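Local coordinates for protein peptidase S15/CocE/NonD (Thaumarchaeota archaeon SCGC AB-539-E09, PDB 4PF1) that probably acts as a serine aminopeptidase of the alpha/beta-hydrolase fold, releasing residues from the amino-terminal end of peptides, at residues Phe425-Ser430 with Thr607-Arg612; Arg491-Thr496 with Glu615-Ile620; Asp502-Ile507 with Gln575-Trp580. All coordinates share one frame; numbering follows the deposited sequence.

All three contacts belong to the non-catalytic C-terminal domain of this S15-family enzyme, and none of them contributes to the presumed Ser-His-Asp triad. Contacts 1 and 2, with centres about 10 Å apart, share strand 606-625, which pairs with 425-430 in the first and 491-496 in the second. They are joined by a probable hydrogen bond of 2.7 Å from T618 OG1 to W611 O. In contact 1, F425 O also hydrogen-bonds a glycerol, probably from the crystallisation liquor. Contact 3 lies in a separate antiparallel sheet, its centre about 12 Å from contact 1 and 13 Å from contact 2. Y428 OH and S578 OG, 2.7 Å apart, connect it to contact 1, while I620 packs on I507 and V505 from contact 2.

Contact 1 of 3, residues Phe425-Ser430 with Thr607-Arg612; sequences FDEYVS and TQRVWR
F425 and W611 meet in an antiparallel beta ladder that runs from here to V429 and T607 within 425-430 and 607-612. Reciprocal backbone hydrogen bonds at D426/V610 and Y428/Q608 hold the two strands together, and the side chains then divide between two unlike faces. The tight part begins at F425. F425 CB lies 3.8 Å from the centroid of the five-membered ring of W611, almost straight above it. A chi1 of 53° sets CG of F425 between the backbone N and the carbonyl carbon, and the ring it carries meets both R609 and W611 CZ2. The guanidinium of R609 stacks on the F425 ring with planes 17° apart and centres 4.4 Å apart, an arrangement suited to a cation-pi interaction. On the face of the sheet that carries D426, Y428, Q608 and V610, Q608 CB lies over the Y428 ring, toward its rim and 3.7 Å from its centroid, with Y428, Q608 and V610 all buried.

Solvent has more access along E427 and V429. Here R609 grips E427 side-on through a single oxygen: R609 NE reaches the anti lone pair of E427 OE2 at 2.7 Å, and R609 NH2 meets the same E427 OE2 at 3.0 Å, nearly along its C-O axis. Carboxylate and guanidinium are almost coplanar. Beyond this salt bridge the packing thins, V429 CG2 coming no nearer than 4.2 Å to T607 OG1. The partly exposed D426-R612 salt bridge is built differently, with one nitrogen for each oxygen. R612 NE lies 2.7 Å from D426 OD2, both donors approach from above the carboxylate plane, and D426 OD2 also accepts from W473 NE1.

Within the sheet, strand 606-625 runs between 425-430 and 489-496. Its V610 packs with D426 and Y428 against strand 471-474, while Y428 and Q608 also touch W503 of strand 502-510.

Contact 2 of 3, residues Arg491-Thr496 with Glu615-Ile620; sequences RLFAST and EYPTAI
R491 and A619 form an antiparallel hydrogen-bonded pair in the C-terminal domain, whose beta-sheet architecture is consistent with the jelly-roll sandwich of this family. Strand 606-625 is interrupted here, and residues 615-618 form a loop before pairing resumes at A619.

Backbone bonds come first. R491 N reaches A619 O at 2.9 Å, and A619 N returns the bond to R491 O. The latter oxygen also receives a CA-H...O contact from T618 CA at 3.2 Å.

Side-chain polar contacts continue the connection through the break. The hydroxyl of T618 accepts from the backbone of F493, with F493 N 2.9 Å from T618 OG1 and an N-H...O angle of 161°, and it donates to W611 O. One hydroxyl thus bridges strand 489-496 and the part of 606-625 that precedes the loop. A bend at chi3 (74°) turns NE of R491 out of the extended line of its chain, and the guanidinium lies beside the loop. R491 NH2 makes a weak bond of 2.9 Å to P617 O, but the stronger hold is on R491 NH1, which forms salt bridges to E621 and D405. These two carboxylates share NH1 and probably hold the guanidinium in place beside the loop.

Apolar contacts gather round F493. Y616 CA stands over one face of the F493 ring, 3.8 Å from its centroid and 15° off the normal, a CH-pi contact made by the backbone of the loop. P617 CD approaches F493 CE2 to 3.5 Å, obliquely to the ring. The methyl CG2 of T618 lies alongside L492, 3.8 Å from L492 CD1. Finally, F493 CD1 reaches the edge of the Y616 ring, 3.6 Å from Y616 CD1.

Contact 3 of 3, residues Asp502-Ile507 with Gln575-Trp580; sequences DWVVKI and QVQSSW
K506 and Q577 cross obliquely, and the lysine amine ends between two side-chain amides. K506 NZ donates to Q577 OE1 at 2.8 Å, from above the plane of that amide, and to Q575 OE1 at 3.3 Å, tilted less steeply from the second. Q461 also binds this amine, and T464 binds Q575 OE1. A chi1 of 54° sets CG of Q577 between its own backbone N and carbonyl carbon, 3.6 Å from V504 CB, while Q577 NE2 donates to S579 O at 2.7 Å, nearly in line with the carbonyl. An alanine in place of Q577 would probably leave S579 O without this donor, deprive K506 of its shorter amide bond and open a gap beside V504. W580 lies flat beneath V504: V504 CG1 stands 3.5 Å from the centroid of the six-membered ring, only 9° off its normal, in a CH-pi contact. At the far end a water links D502 N with S578 O.

Strand 502-510 lies between 571-577 and 525-534 in a four-stranded antiparallel sheet. W580 packs on I532 and A530 of 525-534, helix 462-465 touches K506, Q575 and Q577, and on the opposite face V505 and V576 meet strand 606-625.

Contact 1 of 3, residues Phe425-Ser430 with Thr607-Arg612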
loop_
_atom_site.group_PDB
_atom_site.type_symbol
_atom_site.label_atom_id
_atom_site.label_comp_id
_atom_site.label_asym_id
_atom_site.label_seq_id
_atom_site.Cartn_x
_atom_site.Cartn_y
_atom_site.Cartn_z
ATOM N N PHE A 425 24.778 36.262 -18.514
ATOM C CA PHE A 425 23.522 36.074 -17.796
ATOM C C PHE A 425 22.795 34.852 -18.330
ATOM O O PHE A 425 23.077 34.399 -19.442
ATOM C CB PHE A 425 22.610 37.328 -17.909
ATOM C CG PHE A 425 22.350 37.823 -19.318
ATOM C CD1 PHE A 425 21.351 37.252 -20.103
ATOM C CD2 PHE A 425 23.068 38.892 -19.841
ATOM C CE1 PHE A 425 21.111 37.711 -21.402
ATOM C CE2 PHE A 425 22.822 39.356 -21.138
ATOM C CZ PHE A 425 21.844 38.764 -21.907
ATOM N N ASP A 426 21.848 34.337 -17.553
ATOM C CA ASP A 426 20.966 33.254 -17.975
ATOM C C ASP A 426 19.570 33.832 -18.108
ATOM O O ASP A 426 19.121 34.558 -17.219
ATOM C CB ASP A 426 21.013 32.080 -16.993
ATOM C CG ASP A 426 22.393 31.475 -16.874
ATOM O OD1 ASP A 426 22.858 30.854 -17.861
ATOM O OD2 ASP A 426 23.030 31.661 -15.818
ATOM N N GLU A 427 18.910 33.576 -19.244
ATOM C CA GLU A 427 17.616 34.169 -19.550
ATOM C C GLU A 427 16.479 33.148 -19.594
ATOM O O GLU A 427 16.675 32.010 -20.025
ATOM C CB GLU A 427 17.706 34.899 -20.895
ATOM C CG GLU A 427 16.567 35.860 -21.179
ATOM C CD GLU A 427 16.674 36.528 -22.533
ATOM O OE1 GLU A 427 16.297 35.891 -23.543
ATOM O OE2 GLU A 427 17.136 37.689 -22.588
ATOM N N TYR A 428 15.276 33.583 -19.173
ATOM C CA TYR A 428 14.032 32.812 -19.241
ATOM C C TYR A 428 12.832 33.753 -19.226
ATOM O O TYR A 428 12.945 34.900 -18.779
ATOM C CB TYR A 428 13.930 31.762 -18.116
ATOM C CG TYR A 428 13.639 32.310 -16.734
ATOM C CD1 TYR A 428 14.656 32.835 -15.943
ATOM C CD2 TYR A 428 12.365 32.220 -16.180
ATOM C CE1 TYR A 428 14.417 33.251 -14.635
ATOM C CE2 TYR A 428 12.104 32.673 -14.888
ATOM C CZ TYR A 428 13.134 33.188 -14.117
ATOM O OH TYR A 428 12.890 33.632 -12.841
ATOM N N VAL A 429 11.685 33.271 -19.724
ATOM C CA VAL A 429 10.458 34.055 -19.744
ATOM C C VAL A 429 9.495 33.492 -18.698
ATOM O O VAL A 429 9.179 32.297 -18.719
ATOM C CB VAL A 429 9.812 34.121 -21.157
ATOM C CG1 VAL A 429 8.503 34.909 -21.130
ATOM C CG2 VAL A 429 10.779 34.723 -22.178
ATOM N N SER A 430 9.048 34.353 -17.772
ATOM C CA SER A 430 8.082 33.973 -16.754
ATOM C C SER A 430 6.690 34.419 -17.190
ATOM O O SER A 430 6.453 35.615 -17.392
ATOM C CB SER A 430 8.452 34.576 -15.406
ATOM O OG SER A 430 7.394 34.420 -14.474
ATOM N N THR A 607 10.596 38.971 -19.380
ATOM C CA THR A 607 11.885 38.364 -19.693
ATOM C C THR A 607 12.782 38.533 -18.474
ATOM O O THR A 607 13.055 39.660 -18.067
ATOM C CB THR A 607 12.465 38.995 -20.971
ATOM O OG1 THR A 607 11.533 38.803 -22.032
ATOM C CG2 THR A 607 13.807 38.405 -21.360
ATOM N N GLN A 608 13.188 37.412 -17.858
ATOM C CA GLN A 608 13.997 37.418 -16.639
ATOM C C GLN A 608 15.428 37.034 -16.933
ATOM O O GLN A 608 15.672 36.107 -17.704
ATOM C CB GLN A 608 13.410 36.465 -15.570
ATOM C CG GLN A 608 11.871 36.371 -15.530
ATOM C CD GLN A 608 11.214 37.604 -14.960
ATOM O OE1 GLN A 608 11.243 38.682 -15.551
ATOM N NE2 GLN A 608 10.541 37.449 -13.837
ATOM N N ARG A 609 16.383 37.732 -16.296
ATOM C CA ARG A 609 17.807 37.481 -16.496
ATOM C C ARG A 609 18.550 37.438 -15.178
ATOM O O ARG A 609 18.543 38.423 -14.444
ATOM C CB ARG A 609 18.430 38.563 -17.395
ATOM C CG ARG A 609 18.063 38.467 -18.861
ATOM C CD ARG A 609 18.585 39.676 -19.608
ATOM N NE ARG A 609 18.226 39.644 -21.024
ATOM C CZ ARG A 609 18.536 40.599 -21.893
ATOM N NH1 ARG A 609 19.217 41.669 -21.501
ATOM N NH2 ARG A 609 18.170 40.492 -23.162
ATOM N N VAL A 610 19.213 36.308 -14.887
ATOM C CA VAL A 610 20.054 36.173 -13.701
ATOM C C VAL A 610 21.505 36.398 -14.157
ATOM O O VAL A 610 22.070 35.572 -14.883
ATOM C CB VAL A 610 19.839 34.829 -12.957
ATOM C CG1 VAL A 610 20.929 34.590 -11.917
ATOM C CG2 VAL A 610 18.457 34.787 -12.305
ATOM N N TRP A 611 22.069 37.560 -13.788
ATOM C CA TRP A 611 23.399 37.989 -14.215
ATOM C C TRP A 611 24.519 37.346 -13.394
ATOM O O TRP A 611 24.363 37.113 -12.198
ATOM C CB TRP A 611 23.498 39.517 -14.177
ATOM C CG TRP A 611 22.733 40.184 -15.288
ATOM C CD1 TRP A 611 21.376 40.240 -15.437
ATOM C CD2 TRP A 611 23.289 40.874 -16.417
ATOM N NE1 TRP A 611 21.054 40.914 -16.592
ATOM C CE2 TRP A 611 22.209 41.311 -17.216
ATOM C CE3 TRP A 611 24.600 41.172 -16.828
ATOM C CZ2 TRP A 611 22.398 42.062 -18.383
ATOM C CZ3 TRP A 611 24.787 41.899 -17.994
ATOM C CH2 TRP A 611 23.695 42.326 -18.764
ATOM N N ARG A 612 25.652 37.060 -14.055
ATOM C CA ARG A 612 26.815 36.401 -13.450
ATOM C C ARG A 612 28.111 36.969 -14.045
ATOM O O ARG A 612 28.744 36.343 -14.900
ATOM C CB ARG A 612 26.735 34.869 -13.642
ATOM C CG ARG A 612 26.095 34.442 -14.965
ATOM C CD ARG A 612 26.222 32.960 -15.195
ATOM N NE ARG A 612 25.537 32.548 -16.420
ATOM C CZ ARG A 612 26.110 32.493 -17.618
ATOM N NH1 ARG A 612 27.389 32.823 -17.765
ATOM N NH2 ARG A 612 25.413 32.103 -18.676
#

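Contact 2 of 3, residues Arg491-Thr496 with Glu615-Ile620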
loop_
_atom_site.group_PDB
_atom_site.type_symbol
_atom_site.label_atom_id
_atom_site.label_comp_id
_atom_site.label_asym_id
_atom_site.label_seq_id
_atom_site.Cartn_x
_atom_site.Cartn_y
_atom_site.Cartn_z
ATOM N N ARG A 491 22.648 36.086 -2.934
ATOM C CA ARG A 491 23.003 37.406 -3.434
ATOM C C ARG A 491 22.673 37.386 -4.907
ATOM O O ARG A 491 23.466 36.902 -5.715
ATOM C CB ARG A 491 24.479 37.734 -3.156
ATOM C CG ARG A 491 24.824 39.201 -3.391
ATOM C CD ARG A 491 26.267 39.509 -3.047
ATOM N NE ARG A 491 27.197 38.985 -4.050
ATOM C CZ ARG A 491 28.051 37.989 -3.831
ATOM N NH1 ARG A 491 28.116 37.410 -2.638
ATOM N NH2 ARG A 491 28.851 37.568 -4.802
ATOM N N LEU A 492 21.434 37.758 -5.235
ATOM C CA LEU A 492 20.918 37.661 -6.589
ATOM C C LEU A 492 20.953 38.993 -7.323
ATOM O O LEU A 492 20.374 39.974 -6.863
ATOM C CB LEU A 492 19.478 37.108 -6.551
ATOM C CG LEU A 492 18.760 36.971 -7.899
ATOM C CD1 LEU A 492 19.208 35.710 -8.637
ATOM C CD2 LEU A 492 17.256 36.975 -7.713
ATOM N N PHE A 493 21.625 39.007 -8.482
ATOM C CA PHE A 493 21.661 40.151 -9.383
ATOM C C PHE A 493 20.782 39.797 -10.563
ATOM O O PHE A 493 21.131 38.913 -11.353
ATOM C CB PHE A 493 23.102 40.480 -9.816
ATOM C CG PHE A 493 23.976 41.043 -8.721
ATOM C CD1 PHE A 493 24.030 42.412 -8.486
ATOM C CD2 PHE A 493 24.761 40.208 -7.935
ATOM C CE1 PHE A 493 24.860 42.935 -7.490
ATOM C CE2 PHE A 493 25.562 40.728 -6.917
ATOM C CZ PHE A 493 25.615 42.089 -6.708
ATOM N N ALA A 494 19.584 40.385 -10.621
ATOM C CA ALA A 494 18.623 40.026 -11.652
ATOM C C ALA A 494 17.922 41.231 -12.274
ATOM O O ALA A 494 17.708 42.249 -11.612
ATOM C CB ALA A 494 17.590 39.069 -11.081
ATOM N N SER A 495 17.542 41.091 -13.550
ATOM C CA SER A 495 16.788 42.099 -14.284
ATOM C C SER A 495 15.495 41.494 -14.818
ATOM O O SER A 495 15.453 40.305 -15.135
ATOM C CB SER A 495 17.621 42.679 -15.425
ATOM O OG SER A 495 17.820 41.741 -16.471
ATOM N N THR A 496 14.445 42.308 -14.903
ATOM C CA THR A 496 13.153 41.900 -15.456
ATOM C C THR A 496 12.680 42.945 -16.454
ATOM O O THR A 496 12.947 44.133 -16.267
ATOM C CB THR A 496 12.103 41.657 -14.338
ATOM O OG1 THR A 496 10.838 41.359 -14.946
ATOM C CG2 THR A 496 11.943 42.851 -13.390
ATOM N N GLU A 615 31.004 42.493 -12.048
ATOM C CA GLU A 615 30.189 43.589 -11.520
ATOM C C GLU A 615 28.938 43.060 -10.799
ATOM O O GLU A 615 28.589 43.571 -9.733
ATOM C CB GLU A 615 29.781 44.534 -12.668
ATOM C CG GLU A 615 29.038 45.788 -12.224
ATOM C CD GLU A 615 28.668 46.757 -13.334
ATOM O OE1 GLU A 615 28.451 46.304 -14.482
ATOM O OE2 GLU A 615 28.560 47.971 -13.044
ATOM N N TYR A 616 28.258 42.053 -11.392
ATOM C CA TYR A 616 27.031 41.466 -10.833
ATOM C C TYR A 616 27.222 39.952 -10.533
ATOM O O TYR A 616 26.691 39.113 -11.270
ATOM C CB TYR A 616 25.841 41.680 -11.798
ATOM C CG TYR A 616 25.637 43.108 -12.260
ATOM C CD1 TYR A 616 25.261 44.107 -11.365
ATOM C CD2 TYR A 616 25.723 43.444 -13.609
ATOM C CE1 TYR A 616 25.036 45.415 -11.790
ATOM C CE2 TYR A 616 25.499 44.750 -14.047
ATOM C CZ TYR A 616 25.159 45.734 -13.132
ATOM O OH TYR A 616 24.929 47.022 -13.558
ATOM N N PRO A 617 27.982 39.568 -9.471
ATOM C CA PRO A 617 28.205 38.135 -9.228
ATOM C C PRO A 617 27.106 37.473 -8.386
ATOM O O PRO A 617 27.160 37.493 -7.149
ATOM C CB PRO A 617 29.569 38.103 -8.526
ATOM C CG PRO A 617 29.690 39.435 -7.855
ATOM C CD PRO A 617 28.723 40.402 -8.498
ATOM N N THR A 618 26.115 36.854 -9.066
ATOM C CA THR A 618 25.056 36.106 -8.389
ATOM C C THR A 618 25.678 34.869 -7.754
ATOM O O THR A 618 26.412 34.137 -8.426
ATOM C CB THR A 618 23.916 35.754 -9.356
ATOM O OG1 THR A 618 23.272 36.958 -9.774
ATOM C CG2 THR A 618 22.892 34.797 -8.739
ATOM N N ALA A 619 25.433 34.670 -6.445
ATOM C CA ALA A 619 25.991 33.548 -5.694
ATOM C C ALA A 619 25.186 33.246 -4.453
ATOM O O ALA A 619 24.453 34.106 -3.959
ATOM C CB ALA A 619 27.429 33.860 -5.291
ATOM N N ILE A 620 25.367 32.034 -3.914
ATOM C CA ILE A 620 24.801 31.638 -2.632
ATOM C C ILE A 620 25.909 31.785 -1.603
ATOM O O ILE A 620 26.991 31.218 -1.778
ATOM C CB ILE A 620 24.210 30.196 -2.651
ATOM C CG1 ILE A 620 23.161 29.997 -3.781
ATOM C CG2 ILE A 620 23.657 29.794 -1.266
ATOM C CD1 ILE A 620 21.945 30.931 -3.767
#

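Contact 3 of 3, residues Asp502-Ile507 with Gln575-Trp580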
loop_
_atom_site.group_PDB
_atom_site.type_symbol
_atom_site.label_atom_id
_atom_site.label_comp_id
_atom_site.label_asym_id
_atom_site.label_seq_id
_atom_site.Cartn_x
_atom_site.Cartn_y
_atom_site.Cartn_z
ATOM N N ASP A 502 8.651 38.233 -8.572
ATOM C CA ASP A 502 8.920 37.337 -7.453
ATOM C C ASP A 502 10.150 36.533 -7.802
ATOM O O ASP A 502 10.307 36.148 -8.963
ATOM C CB ASP A 502 7.727 36.398 -7.188
ATOM C CG ASP A 502 6.612 36.997 -6.358
ATOM O OD1 ASP A 502 6.810 38.094 -5.800
ATOM O OD2 ASP A 502 5.537 36.373 -6.277
ATOM N N TRP A 503 11.044 36.309 -6.836
ATOM C CA TRP A 503 12.240 35.526 -7.099
ATOM C C TRP A 503 12.328 34.378 -6.102
ATOM O O TRP A 503 12.444 34.605 -4.896
ATOM C CB TRP A 503 13.511 36.400 -7.072
ATOM C CG TRP A 503 13.491 37.546 -8.048
ATOM C CD1 TRP A 503 13.194 38.848 -7.774
ATOM C CD2 TRP A 503 13.757 37.482 -9.458
ATOM N NE1 TRP A 503 13.279 39.606 -8.920
ATOM C CE2 TRP A 503 13.619 38.793 -9.969
ATOM C CE3 TRP A 503 14.128 36.447 -10.337
ATOM C CZ2 TRP A 503 13.833 39.097 -11.321
ATOM C CZ3 TRP A 503 14.340 36.749 -11.677
ATOM C CH2 TRP A 503 14.178 38.057 -12.160
ATOM N N VAL A 504 12.201 33.145 -6.613
ATOM C CA VAL A 504 12.279 31.916 -5.821
ATOM C C VAL A 504 13.690 31.350 -5.955
ATOM O O VAL A 504 14.156 31.134 -7.075
ATOM C CB VAL A 504 11.209 30.870 -6.257
ATOM C CG1 VAL A 504 11.292 29.601 -5.411
ATOM C CG2 VAL A 504 9.803 31.453 -6.222
ATOM N N VAL A 505 14.378 31.135 -4.825
ATOM C CA VAL A 505 15.720 30.557 -4.829
ATOM C C VAL A 505 15.667 29.234 -4.071
ATOM O O VAL A 505 15.215 29.207 -2.928
ATOM C CB VAL A 505 16.807 31.520 -4.256
ATOM C CG1 VAL A 505 18.187 30.858 -4.258
ATOM C CG2 VAL A 505 16.850 32.836 -5.035
ATOM N N LYS A 506 16.114 28.138 -4.716
ATOM C CA LYS A 506 16.125 26.810 -4.092
ATOM C C LYS A 506 17.529 26.234 -4.010
ATOM O O LYS A 506 18.262 26.270 -5.004
ATOM C CB LYS A 506 15.254 25.815 -4.875
ATOM C CG LYS A 506 13.862 26.272 -5.244
ATOM C CD LYS A 506 13.187 25.153 -6.012
ATOM C CE LYS A 506 12.041 25.626 -6.844
ATOM N NZ LYS A 506 11.706 24.646 -7.913
ATOM N N ILE A 507 17.889 25.650 -2.852
ATOM C CA ILE A 507 19.141 24.904 -2.682
ATOM C C ILE A 507 18.756 23.434 -2.674
ATOM O O ILE A 507 17.838 23.044 -1.948
ATOM C CB ILE A 507 19.958 25.322 -1.420
ATOM C CG1 ILE A 507 20.566 26.724 -1.603
ATOM C CG2 ILE A 507 21.058 24.276 -1.088
ATOM C CD1 ILE A 507 21.049 27.332 -0.358
ATOM N N GLN A 575 18.217 26.280 -8.077
ATOM C CA GLN A 575 17.119 26.497 -9.018
ATOM C C GLN A 575 16.494 27.866 -8.762
ATOM O O GLN A 575 16.281 28.232 -7.605
ATOM C CB GLN A 575 16.065 25.379 -8.923
ATOM C CG GLN A 575 16.454 24.110 -9.690
ATOM C CD GLN A 575 15.374 23.047 -9.706
ATOM O OE1 GLN A 575 14.174 23.325 -9.611
ATOM N NE2 GLN A 575 15.779 21.799 -9.882
ATOM N N VAL A 576 16.276 28.654 -9.833
ATOM C CA VAL A 576 15.661 29.987 -9.738
ATOM C C VAL A 576 14.418 30.052 -10.658
ATOM O O VAL A 576 14.485 29.678 -11.830
ATOM C CB VAL A 576 16.672 31.142 -10.017
ATOM C CG1 VAL A 576 15.957 32.473 -10.282
ATOM C CG2 VAL A 576 17.657 31.292 -8.861
ATOM N N GLN A 577 13.285 30.513 -10.101
ATOM C CA GLN A 577 12.021 30.660 -10.822
ATOM C C GLN A 577 11.284 31.928 -10.345
ATOM O O GLN A 577 11.754 32.583 -9.410
ATOM C CB GLN A 577 11.149 29.398 -10.679
ATOM C CG GLN A 577 10.881 28.966 -9.243
ATOM C CD GLN A 577 10.244 27.604 -9.181
ATOM O OE1 GLN A 577 10.813 26.607 -9.626
ATOM N NE2 GLN A 577 9.055 27.525 -8.602
ATOM N N SER A 578 10.159 32.291 -11.002
ATOM C CA SER A 578 9.441 33.534 -10.689
ATOM C C SER A 578 7.998 33.328 -10.169
ATOM O O SER A 578 7.250 34.305 -10.029
ATOM C CB SER A 578 9.426 34.453 -11.903
ATOM O OG SER A 578 10.697 35.041 -12.117
ATOM N N SER A 579 7.626 32.078 -9.852
ATOM C CA SER A 579 6.314 31.733 -9.299
ATOM C C SER A 579 6.395 30.422 -8.515
ATOM O O SER A 579 7.261 29.590 -8.787
ATOM C CB SER A 579 5.254 31.644 -10.396
ATOM O OG SER A 579 5.636 30.783 -11.453
ATOM N N TRP A 580 5.517 30.274 -7.511
ATOM C CA TRP A 580 5.422 29.134 -6.590
ATOM C C TRP A 580 3.942 28.990 -6.225
ATOM O O TRP A 580 3.527 29.325 -5.116
ATOM C CB TRP A 580 6.288 29.429 -5.346
ATOM C CG TRP A 580 7.313 28.396 -4.982
ATOM C CD1 TRP A 580 7.561 27.209 -5.612
ATOM C CD2 TRP A 580 8.213 28.455 -3.868
ATOM N NE1 TRP A 580 8.568 26.529 -4.964
ATOM C CE2 TRP A 580 8.980 27.268 -3.883
ATOM C CE3 TRP A 580 8.452 29.403 -2.857
ATOM C CZ2 TRP A 580 9.974 27.008 -2.932
ATOM C CZ3 TRP A 580 9.434 29.143 -1.913
ATOM C CH2 TRP A 580 10.178 27.955 -1.951
HETATM O O HOH W 1 7.171 37.076 -10.801
#